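Local coordinates for protein BauA (Acinetobacter baumannii, PDB 6HCP) that takes up iron across the outer membrane as a TonB-dependent receptor for ferric preacinetobactin, at residues A215-N218 / D219-K222; D232-E236 / N237-F241; R382-P385 / G386-D389; L429-Q433 / D434-L438. One frame throughout, in Å; residues are numbered along the deposited sequence. Where two conformers were deposited one is given.

Overall arrangement
None of the four contacts lies in a fully enclosed core: contact 1 is partly buried, whereas contacts 2, 3 and 4 sit at the surface. Contacts 1 and 2 use the two ends of strand 221-234, with centres about 45 Å apart. Contacts 2 and 4 are tight hairpin turns with their strand ends, centres about 31 Å apart; contacts 1 and 3 are type II turns, contact 3 wholly in a loop and contact 1 leading into strand 221-234, both probably on the extracellular side. Backbone ladders dominate contacts 2 and 4, with an ion-pair network in the former and a bulge in the latter. Contact 1 joins its loop to Ser97 and to a second subunit, while contact 3 is mostly apolar and touches a bound ethanediol.

Contact 1: A215-N218 / D219-K222; sequences AAVN and DQSK
Val217 and Gln220 face each other across a tight turn, their side chains crossing at a slant. Gln220 starts with CG anti to its backbone N (chi1 -173°) and stays extended, which carries its terminal amide across the flank of the valine. OE1 lies 3.6 Å from Val217 CB and also touches CG2, while NE2 comes beside the other methyl, at 4.0 Å from Val217 CG1. The polar tip is held from beyond the turn, OE1 by the hydroxyl of Ser97 and NE2 by the carbonyl of Gly253, so the amide has partners at both ends and its orientation against the valine is fixed. A second pair runs alongside: the methyl of Ala215 rests against the middle of the outstretched Lys222 chain, with CB 3.7 Å from Lys222 CD and CG and CE only slightly farther. Beyond it NZ is bonded to Ser97 OG and, at 2.9 Å, to a water that also accepts a weak bond from Ala216 N. Ser97 therefore meets both Gln220 and Lys222. Two backbone bonds cross the turn. Ala215 N gives an almost straight bond to Gln220 O (2.8 Å, 175° at the hydrogen), whereas Gln220 N reaches Val217 O at 3.2 Å from well above the carbonyl plane. At the outer corner the carboxylate of Asp219 forms a salt bridge with Lys268 of the second subunit. Val217 to Gln220 is a type II beta turn, with Asp219 taking the positive-phi position, in the loop joining antiparallel strands 202-212 and 221-234 of the TonB-dependent receptor barrel.

Contact 2: D232-E236 / N237-F241; sequences DWQGE and NARVF
Trp233 and Val240 form the hydrogen-bonded pair at the heart of this hairpin end. Their backbones exchange two bonds in the carbonyl planes, Trp233 N to Val240 O at 2.8 Å and Val240 N to Trp233 O at 3.0 Å. A third bond, Gly235 N to Ala238 O at 2.7 Å, closes the turn through Glu236 and Asn237 and is more bent (135° at the hydrogen). Apolar contact gathers round the indole, swung by chi1 of 167° toward the turn. Its benzo edge meets Val240, with CE3 3.9 Å from Val240 CG2, and CZ3 touches the Ala238 methyl. Gly235 N stands over the centre of the ring, and Ala238 O also lies over a face. The face that carries Asp232, Gln234, Arg239 and Phe241 mixes one side-chain hydrogen bond with van der Waals contacts. Bent at chi2 (-60°), Gln234 turns its amide back along its own strand, and NE2 binds Asp232 OD2 at 2.7 Å on the anti side of the carboxylate. The same nitrogen lies near Phe241 CE1, while OE1 sits 3.3 Å from Arg239 CG. Two waters add bridges, Gly235 O to Arg239 NH2 in the guanidinium plane and Glu236 O to Asn237 ND2. The charged groups have further partners: Asp232 pairs with Arg195, and Arg239 with Asp297 and Glu295. Arg293 makes a cation-pi contact to Phe241. Opposite charges thus link the strand ends to strand 282-297 beside them and to strand 184-196, one beyond the neighbour, and the two carboxylates beside Arg239 would be expected to stabilise its positive charge.

Contact 3: R382-P385 / G386-D389; sequences RIIP and GFSD. With EDO (1,2-ethanediol), chain Q.
Phe387 doubles back over Ile384 at the end of a tight turn, and its side chain can be traced outward from there. CB is packed 3.9 Å from Ile384 CB and lies a little closer to the carbonyl oxygen of Ile384. With CG anti to the carbonyl carbon (chi1 -72°), the ring leaves along the Pro385 side. CD1 comes 3.5 Å from Pro385 O, which lies at the ring edge, in its plane. Farther out, CE1 reaches O2 of a bound 1,2-ethanediol at 3.5 Å. That hydroxyl makes a weak hydrogen bond to Pro385 O, while the diol carbon C1 leans on Ile384 CG2; Glu407 and Thr409 hold the diol too. Leu336, Pro404 and Pro406 of the surrounding chain also touch the Phe387 side chain. Beneath the side chains, Phe387 N bonds to Ile384 O at 2.9 Å, the donor tilted from the carbonyl plane, and a water bridges Ile384 N and Phe387 O. Just beyond, Ile383 CG2 touches Ser388 CB at 3.5 Å. Ile384 to Phe387 is a type II beta turn, with Pro385 and positive-phi Gly386 at its two middle positions, within the loop between strand 361-381 and the short strand 391-394.

Contact 4: L429-Q433 / D434-L438; sequences LSFAQ and DKVQL
Phe431 O takes up two neighbouring N-H groups across the hairpin: Val436 N at 3.2 Å, and Lys435 N only weakly, at 3.1 Å. Lys435 N has a second acceptor in Ala432 O, approached from well above the carbonyl plane. In return Phe431 N bonds to Val436 O at 2.8 Å, nearly along the C=O axis. At the next hydrogen-bonded pair, two residues farther from the turn, Leu429 and Leu438 exchange both bonds, each 2.8 Å. Two side chains bond near the turn. Gln437 extends its amide so that NE2 meets Asp434 O at 2.9 Å, in the plane of both groups. Asp434 OD1 shares a water with Ser430 O, and lies beside Ser430 CB; its other oxygen has a long, weak ion pair with Lys362. On the face of Leu429, Phe431, Val436 and Leu438 the side chains are apolar; the Phe431 ring turns its edge to Leu438 CB (4.3 Å from CE1) and to Val436 O. Lys435 and Val436 both face Phe431, a classic beta bulge, next to a type I' turn from Ala432 to Lys435; together they close the long hairpin of strands 412-431 and 436-451 with a short connection, as in the tight periplasmic turns of TonB-dependent barrels.

Contact 1: A215-N218 / D219-K222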
# COMPACT_ATOMS: atom_id res chain seq x y z
N ALA A 215 4.94 9.96 -14.60
CA ALA A 215 3.71 9.19 -14.40
C ALA A 215 4.03 7.99 -13.51
O ALA A 215 5.08 7.96 -12.85
CB ALA A 215 3.15 8.74 -15.74
N ALA A 216 3.13 7.00 -13.49
CA ALA A 216 3.20 5.94 -12.50
C ALA A 216 4.12 4.81 -12.95
O ALA A 216 4.58 4.01 -12.15
CB ALA A 216 1.82 5.43 -12.18
N VAL A 217 4.38 4.73 -14.26
CA VAL A 217 5.31 3.76 -14.78
C VAL A 217 6.73 4.30 -14.62
O VAL A 217 6.97 5.48 -14.89
CB VAL A 217 4.95 3.44 -16.25
CG1 VAL A 217 6.03 2.64 -16.96
CG2 VAL A 217 3.62 2.71 -16.32
N ASN A 218 7.70 3.40 -14.38
CA ASN A 218 9.12 3.79 -14.32
C ASN A 218 9.54 4.51 -15.61
O ASN A 218 9.32 4.01 -16.70
CB ASN A 218 10.06 2.61 -14.12
CG ASN A 218 9.91 1.92 -12.78
OD1 ASN A 218 9.33 2.47 -11.84
ND2 ASN A 218 10.43 0.71 -12.67
N ASP A 219 10.19 5.67 -15.44
CA ASP A 219 10.82 6.42 -16.53
C ASP A 219 9.79 6.83 -17.61
O ASP A 219 10.16 7.13 -18.74
CB ASP A 219 11.88 5.60 -17.25
CG ASP A 219 13.12 5.34 -16.40
OD1 ASP A 219 13.38 6.18 -15.50
OD2 ASP A 219 13.72 4.25 -16.57
N GLN A 220 8.52 6.91 -17.23
CA GLN A 220 7.48 7.39 -18.14
C GLN A 220 7.00 8.75 -17.64
O GLN A 220 6.75 8.91 -16.47
CB GLN A 220 6.33 6.39 -18.18
CG GLN A 220 5.27 6.71 -19.22
CD GLN A 220 4.24 5.61 -19.28
OE1 GLN A 220 3.25 5.64 -18.54
NE2 GLN A 220 4.49 4.60 -20.11
N SER A 221 6.90 9.71 -18.55
CA SER A 221 6.32 10.99 -18.24
C SER A 221 5.26 11.34 -19.29
O SER A 221 5.35 10.89 -20.43
CB SER A 221 7.39 12.06 -18.15
OG SER A 221 7.97 12.26 -19.42
N LYS A 222 4.23 12.05 -18.86
CA LYS A 222 3.05 12.33 -19.67
C LYS A 222 2.77 13.83 -19.66
O LYS A 222 2.70 14.43 -18.59
CB LYS A 222 1.84 11.60 -19.10
CG LYS A 222 1.91 10.08 -19.16
CD LYS A 222 0.74 9.46 -18.48
CE LYS A 222 0.65 7.97 -18.64
NZ LYS A 222 -0.40 7.41 -17.76
O HOH W 1 0.11 7.25 -14.90
O HOH W 2 12.07 2.26 -17.11

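Contact 2: D232-E236 / N237-F241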
# COMPACT_ATOMS: atom_id res chain seq x y z
N ASP A 232 -21.95 29.52 -29.42
CA ASP A 232 -23.25 29.23 -29.94
C ASP A 232 -24.06 30.53 -30.08
O ASP A 232 -23.84 31.52 -29.38
CB ASP A 232 -24.01 28.24 -29.06
CG ASP A 232 -24.54 28.84 -27.77
OD1 ASP A 232 -23.74 28.99 -26.84
OD2 ASP A 232 -25.79 28.97 -27.66
N TRP A 233 -25.00 30.48 -31.03
CA TRP A 233 -26.03 31.52 -31.23
C TRP A 233 -27.39 30.84 -31.36
O TRP A 233 -27.57 29.93 -32.17
CB TRP A 233 -25.70 32.38 -32.46
CG TRP A 233 -26.85 33.24 -32.88
CD1 TRP A 233 -27.33 34.33 -32.22
CD2 TRP A 233 -27.75 33.01 -33.98
NE1 TRP A 233 -28.45 34.81 -32.85
CE2 TRP A 233 -28.73 34.03 -33.94
CE3 TRP A 233 -27.82 32.06 -35.01
CZ2 TRP A 233 -29.76 34.12 -34.87
CZ3 TRP A 233 -28.83 32.17 -35.95
CH2 TRP A 233 -29.79 33.18 -35.87
N GLN A 234 -28.31 31.21 -30.47
CA GLN A 234 -29.67 30.71 -30.49
C GLN A 234 -30.59 31.80 -31.05
O GLN A 234 -30.81 32.81 -30.39
CB GLN A 234 -30.16 30.32 -29.09
CG GLN A 234 -29.23 29.41 -28.33
CD GLN A 234 -28.98 28.10 -29.05
OE1 GLN A 234 -29.91 27.41 -29.47
NE2 GLN A 234 -27.71 27.79 -29.23
N GLY A 235 -31.07 31.60 -32.27
CA GLY A 235 -32.06 32.47 -32.90
C GLY A 235 -33.46 31.93 -32.71
O GLY A 235 -33.65 30.87 -32.10
N GLU A 236 -34.44 32.64 -33.26
CA GLU A 236 -35.84 32.25 -33.11
C GLU A 236 -36.10 30.95 -33.87
O GLU A 236 -36.75 30.03 -33.35
CB GLU A 236 -36.76 33.36 -33.63
CG GLU A 236 -38.21 33.14 -33.27
CD GLU A 236 -39.13 34.26 -33.72
OE1 GLU A 236 -38.63 35.37 -33.97
OE2 GLU A 236 -40.35 34.00 -33.83
N ASN A 237 -35.63 30.89 -35.12
CA ASN A 237 -35.91 29.77 -36.01
C ASN A 237 -34.60 29.15 -36.54
O ASN A 237 -34.63 28.35 -37.46
CB ASN A 237 -36.79 30.20 -37.18
CG ASN A 237 -38.17 30.61 -36.72
OD1 ASN A 237 -38.59 31.74 -36.97
ND2 ASN A 237 -38.80 29.78 -35.90
N ALA A 238 -33.47 29.58 -36.00
CA ALA A 238 -32.16 29.16 -36.47
C ALA A 238 -31.19 29.11 -35.28
O ALA A 238 -31.37 29.83 -34.28
CB ALA A 238 -31.67 30.08 -37.55
N ARG A 239 -30.16 28.27 -35.40
CA ARG A 239 -29.14 28.07 -34.35
C ARG A 239 -27.80 27.75 -35.02
O ARG A 239 -27.77 27.10 -36.07
CB ARG A 239 -29.55 26.93 -33.42
CG ARG A 239 -30.84 27.18 -32.67
CD ARG A 239 -31.44 25.90 -32.12
NE ARG A 239 -31.85 25.02 -33.19
CZ ARG A 239 -32.97 25.15 -33.88
NH1 ARG A 239 -33.29 24.24 -34.79
NH2 ARG A 239 -33.80 26.15 -33.63
N VAL A 240 -26.71 28.28 -34.46
CA VAL A 240 -25.36 27.98 -34.94
C VAL A 240 -24.48 27.61 -33.75
O VAL A 240 -24.58 28.22 -32.69
CB VAL A 240 -24.75 29.15 -35.71
CG1 VAL A 240 -23.32 28.86 -36.12
CG2 VAL A 240 -25.60 29.51 -36.92
N PHE A 241 -23.67 26.55 -33.92
CA PHE A 241 -22.72 26.06 -32.91
C PHE A 241 -21.34 25.94 -33.56
O PHE A 241 -21.21 25.33 -34.60
CB PHE A 241 -23.14 24.69 -32.38
CG PHE A 241 -24.51 24.63 -31.78
CD1 PHE A 241 -24.71 24.87 -30.43
CD2 PHE A 241 -25.61 24.29 -32.55
CE1 PHE A 241 -25.97 24.77 -29.88
CE2 PHE A 241 -26.86 24.17 -31.99
CZ PHE A 241 -27.05 24.48 -30.67
O HOH W 3 -33.48 28.39 -31.58
O HOH W 4 -38.25 27.47 -34.36

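Contact 3: R382-P385 / G386-D389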
# COMPACT_ATOMS: atom_id res chain seq x y z
N ARG A 382 12.21 1.80 -41.03
CA ARG A 382 12.11 0.46 -40.53
C ARG A 382 13.45 0.06 -39.90
O ARG A 382 13.50 -0.74 -38.99
CB ARG A 382 11.72 -0.50 -41.67
CG ARG A 382 11.03 -1.77 -41.19
CD ARG A 382 10.73 -2.77 -42.29
NE ARG A 382 11.92 -3.15 -43.05
CZ ARG A 382 12.82 -4.06 -42.67
NH1 ARG A 382 12.63 -4.77 -41.57
NH2 ARG A 382 13.92 -4.25 -43.38
N ILE A 383 14.55 0.50 -40.52
CA ILE A 383 15.91 0.29 -40.01
C ILE A 383 16.57 1.67 -39.90
O ILE A 383 16.66 2.39 -40.88
CB ILE A 383 16.73 -0.64 -40.92
CG1 ILE A 383 16.06 -2.00 -41.14
CG2 ILE A 383 18.14 -0.81 -40.37
CD1 ILE A 383 16.69 -2.82 -42.24
N ILE A 384 16.89 2.09 -38.68
CA ILE A 384 17.49 3.38 -38.45
C ILE A 384 18.99 3.27 -38.73
O ILE A 384 19.68 2.46 -38.10
CB ILE A 384 17.25 3.84 -37.00
CG1 ILE A 384 15.76 3.86 -36.63
CG2 ILE A 384 17.89 5.19 -36.76
CD1 ILE A 384 15.53 4.17 -35.18
N PRO A 385 19.55 4.12 -39.63
CA PRO A 385 20.99 4.12 -39.88
C PRO A 385 21.79 4.33 -38.58
O PRO A 385 21.54 5.28 -37.83
CB PRO A 385 21.20 5.28 -40.87
CG PRO A 385 19.84 5.48 -41.51
CD PRO A 385 18.83 5.12 -40.44
N GLY A 386 22.70 3.39 -38.29
CA GLY A 386 23.55 3.47 -37.11
C GLY A 386 22.93 2.76 -35.92
O GLY A 386 23.53 2.68 -34.85
N PHE A 387 21.70 2.27 -36.08
CA PHE A 387 20.94 1.70 -34.94
C PHE A 387 20.23 0.43 -35.41
O PHE A 387 19.05 0.19 -35.08
CB PHE A 387 19.93 2.73 -34.42
CG PHE A 387 20.53 3.88 -33.66
CD1 PHE A 387 21.02 5.00 -34.33
CD2 PHE A 387 20.58 3.87 -32.28
CE1 PHE A 387 21.63 6.03 -33.63
CE2 PHE A 387 21.15 4.92 -31.58
CZ PHE A 387 21.66 6.00 -32.25
N SER A 388 20.90 -0.31 -36.28
CA SER A 388 20.29 -1.41 -36.98
C SER A 388 20.34 -2.69 -36.14
O SER A 388 19.61 -3.63 -36.39
CB SER A 388 20.94 -1.61 -38.34
OG SER A 388 22.31 -1.96 -38.19
N ASP A 389 21.28 -2.76 -35.19
CA ASP A 389 21.36 -3.93 -34.33
C ASP A 389 20.24 -3.85 -33.30
O ASP A 389 19.97 -2.78 -32.76
CB ASP A 389 22.71 -4.03 -33.62
CG ASP A 389 23.89 -4.30 -34.53
OD1 ASP A 389 23.69 -4.90 -35.62
OD2 ASP A 389 25.00 -4.00 -34.10
C1 EDO Q . 19.03 8.46 -37.48
O1 EDO Q . 18.77 9.83 -37.24
C2 EDO Q . 20.51 8.25 -37.75
O2 EDO Q . 21.18 8.01 -36.52
O HOH W 5 16.68 0.36 -36.54

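Contact 4: L429-Q433 / D434-L438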
# COMPACT_ATOMS: atom_id res chain seq x y z
N LEU A 429 -41.74 5.21 -37.76
CA LEU A 429 -43.18 5.15 -37.71
C LEU A 429 -43.58 4.81 -36.27
O LEU A 429 -43.20 3.74 -35.79
CB LEU A 429 -43.67 4.07 -38.67
CG LEU A 429 -43.43 4.32 -40.16
CD1 LEU A 429 -41.99 4.01 -40.54
CD2 LEU A 429 -44.35 3.45 -40.98
N SER A 430 -44.43 5.66 -35.66
CA SER A 430 -44.92 5.45 -34.28
C SER A 430 -46.43 5.18 -34.29
O SER A 430 -47.18 6.01 -34.78
CB SER A 430 -44.62 6.64 -33.40
OG SER A 430 -43.23 6.92 -33.39
N PHE A 431 -46.79 3.96 -33.87
CA PHE A 431 -48.14 3.41 -33.81
C PHE A 431 -48.63 3.43 -32.35
O PHE A 431 -47.81 3.36 -31.41
CB PHE A 431 -48.18 1.95 -34.26
CG PHE A 431 -47.61 1.65 -35.62
CD1 PHE A 431 -46.23 1.59 -35.82
CD2 PHE A 431 -48.45 1.35 -36.69
CE1 PHE A 431 -45.72 1.17 -37.04
CE2 PHE A 431 -47.93 1.00 -37.93
CZ PHE A 431 -46.56 0.93 -38.11
N ALA A 432 -49.95 3.44 -32.17
CA ALA A 432 -50.62 3.10 -30.89
C ALA A 432 -50.17 4.06 -29.79
O ALA A 432 -49.60 3.64 -28.78
CB ALA A 432 -50.31 1.68 -30.52
N GLN A 433 -50.30 5.36 -30.08
CA GLN A 433 -49.94 6.41 -29.14
C GLN A 433 -48.47 6.26 -28.73
O GLN A 433 -48.13 6.39 -27.55
CB GLN A 433 -50.86 6.37 -27.93
CG GLN A 433 -52.29 6.77 -28.26
CD GLN A 433 -53.29 6.07 -27.39
OE1 GLN A 433 -53.22 4.86 -27.18
NE2 GLN A 433 -54.23 6.84 -26.86
N ASP A 434 -47.62 6.00 -29.73
CA ASP A 434 -46.17 6.07 -29.61
C ASP A 434 -45.63 4.88 -28.81
O ASP A 434 -44.43 4.83 -28.53
CB ASP A 434 -45.74 7.41 -29.03
CG ASP A 434 -46.00 8.57 -29.98
OD1 ASP A 434 -46.39 8.32 -31.14
OD2 ASP A 434 -45.89 9.72 -29.52
N LYS A 435 -46.43 3.82 -28.65
CA LYS A 435 -45.99 2.66 -27.88
C LYS A 435 -45.22 1.66 -28.76
O LYS A 435 -44.63 0.72 -28.24
CB LYS A 435 -47.18 1.98 -27.19
CG LYS A 435 -47.74 2.76 -26.01
CD LYS A 435 -48.72 1.97 -25.16
CE LYS A 435 -50.03 1.70 -25.86
NZ LYS A 435 -51.15 1.64 -24.90
N VAL A 436 -45.39 1.76 -30.08
CA VAL A 436 -44.69 0.88 -31.02
C VAL A 436 -44.01 1.75 -32.07
O VAL A 436 -44.64 2.61 -32.67
CB VAL A 436 -45.64 -0.14 -31.68
CG1 VAL A 436 -44.88 -1.07 -32.63
CG2 VAL A 436 -46.39 -0.96 -30.65
N GLN A 437 -42.67 1.65 -32.14
CA GLN A 437 -41.87 2.55 -32.96
C GLN A 437 -40.96 1.73 -33.88
O GLN A 437 -40.16 0.91 -33.41
CB GLN A 437 -41.04 3.47 -32.07
CG GLN A 437 -41.90 4.39 -31.22
CD GLN A 437 -41.09 5.20 -30.24
OE1 GLN A 437 -39.95 5.60 -30.52
NE2 GLN A 437 -41.69 5.50 -29.10
N LEU A 438 -41.23 1.81 -35.19
CA LEU A 438 -40.49 1.05 -36.21
C LEU A 438 -39.63 2.02 -37.02
O LEU A 438 -40.15 2.97 -37.61
CB LEU A 438 -41.48 0.34 -37.14
CG LEU A 438 -40.87 -0.33 -38.37
CD1 LEU A 438 -40.01 -1.51 -37.97
CD2 LEU A 438 -41.95 -0.77 -39.34
O HOH W 6 -48.51 7.19 -32.57